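Local structure of lipase (Photobacterium sp. M37, 2ORY) at residues Leu123-Glu127 / Ser128-Gly132. The protein probably hydrolyses the ester bonds of triacylglycerols, as a cold-adapted alpha/beta-hydrolase of the class 3 lipase family. Sequence-based numbering, arbitrary orientation.
Sequences LKISE and STSYG
A serine N-cap joins strand 124-126 to the first turn of helix 127-138: the hydroxyl of Ser126 reaches forward to the backbone amide of Thr129. Ser126 OG lies 2.9 Å from Thr129 N, and the N-H...O angle of 170° makes the bond nearly straight. The first torsion explains the reach, since chi1 of 67° sets OG between the backbone N and the carbonyl carbon of Ser126, facing the start of the helix.

The carbonyl of the same residue receives two donors. Ser130 N approaches Ser126 O at 2.9 Å, the first i to i+4 bond of the helix, while the hydroxyl Thr129 OG1 gives a longer bond of 3.3 Å to Ser126 O from a position tilted out of the carbonyl plane. Thr129 OG1 also lies near Ala211 O in a weak bond, so its single proton can serve the two oxygens only by sharing or alternating. One residue on, Tyr131 N bonds to Glu127 O at 2.7 Å; CD1 at the edge of the Tyr131 ring lies 3.0 Å from Glu127 O, and CE1 rests against Glu127 CB.

On the strand side, Ile125 crosses Thr129 at a slant and brings CD1 to within 3.8 Å of Ser130 CB. Ser128 OG, anti to the backbone N, hydrogen-bonds Asp104 OD1. The axes of strand and helix stand at 84°, so the chain turns nearly a right angle at Ser126, where strand 124-126, paired antiparallel with strand 110-112, gives way to the helix. Such a serine-capped junction is a classic N-cap, here at a strand-to-helix corner of the lipase domain.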
# COMPACT_ATOMS: atom_id res chain seq x y z
N LEU A 123 9.56 -18.52 -7.23
CA LEU A 123 8.91 -17.33 -6.68
C LEU A 123 9.96 -16.36 -6.21
O LEU A 123 10.82 -16.71 -5.41
CB LEU A 123 8.03 -17.69 -5.48
CG LEU A 123 6.80 -18.57 -5.71
CD1 LEU A 123 7.21 -19.88 -6.35
CD2 LEU A 123 6.10 -18.79 -4.38
N LYS A 124 9.89 -15.14 -6.71
CA LYS A 124 10.83 -14.11 -6.34
C LYS A 124 10.18 -12.74 -6.20
O LYS A 124 9.23 -12.40 -6.92
CB LYS A 124 11.96 -14.02 -7.36
CG LYS A 124 12.92 -15.19 -7.33
CD LYS A 124 14.07 -15.00 -8.32
CE LYS A 124 15.01 -16.20 -8.31
NZ LYS A 124 16.10 -16.09 -9.33
N ILE A 125 10.69 -11.97 -5.26
CA ILE A 125 10.21 -10.62 -5.02
C ILE A 125 11.41 -9.68 -5.20
O ILE A 125 12.56 -10.09 -5.09
CB ILE A 125 9.64 -10.47 -3.60
CG1 ILE A 125 10.68 -10.92 -2.57
CG2 ILE A 125 8.37 -11.29 -3.47
CD1 ILE A 125 10.24 -10.70 -1.14
N SER A 126 11.14 -8.42 -5.50
CA SER A 126 12.22 -7.46 -5.67
C SER A 126 12.86 -7.26 -4.30
O SER A 126 12.21 -7.45 -3.27
CB SER A 126 11.66 -6.11 -6.12
OG SER A 126 10.89 -5.54 -5.07
N GLU A 127 14.14 -6.89 -4.28
CA GLU A 127 14.81 -6.63 -3.02
C GLU A 127 14.12 -5.44 -2.40
O GLU A 127 14.03 -5.31 -1.18
CB GLU A 127 16.29 -6.32 -3.24
CG GLU A 127 17.12 -7.47 -3.77
CD GLU A 127 18.61 -7.22 -3.63
OE1 GLU A 127 19.02 -6.05 -3.78
OE2 GLU A 127 19.36 -8.18 -3.37
N SER A 128 13.63 -4.56 -3.27
CA SER A 128 12.91 -3.37 -2.85
C SER A 128 11.78 -3.74 -1.88
O SER A 128 11.72 -3.23 -0.76
CB SER A 128 12.33 -2.69 -4.10
OG SER A 128 11.81 -1.43 -3.77
N THR A 129 10.88 -4.63 -2.30
CA THR A 129 9.79 -5.02 -1.40
C THR A 129 10.34 -5.91 -0.28
O THR A 129 9.87 -5.84 0.86
CB THR A 129 8.64 -5.76 -2.16
OG1 THR A 129 9.05 -7.09 -2.49
CG2 THR A 129 8.26 -5.02 -3.44
N SER A 130 11.34 -6.72 -0.59
CA SER A 130 11.94 -7.59 0.43
C SER A 130 12.43 -6.75 1.62
O SER A 130 12.15 -7.07 2.78
CB SER A 130 13.10 -8.40 -0.18
OG SER A 130 13.70 -9.25 0.79
N TYR A 131 13.15 -5.66 1.35
CA TYR A 131 13.62 -4.81 2.44
C TYR A 131 12.44 -4.10 3.10
O TYR A 131 12.46 -3.86 4.31
CB TYR A 131 14.67 -3.78 1.97
CG TYR A 131 16.04 -4.39 1.74
CD1 TYR A 131 16.44 -4.79 0.47
CD2 TYR A 131 16.89 -4.68 2.81
CE1 TYR A 131 17.64 -5.47 0.26
CE2 TYR A 131 18.09 -5.37 2.62
CZ TYR A 131 18.45 -5.77 1.33
OH TYR A 131 19.61 -6.49 1.12
N GLY A 132 11.43 -3.75 2.31
CA GLY A 132 10.27 -3.08 2.87
C GLY A 132 9.54 -3.97 3.86
O GLY A 132 9.14 -3.52 4.96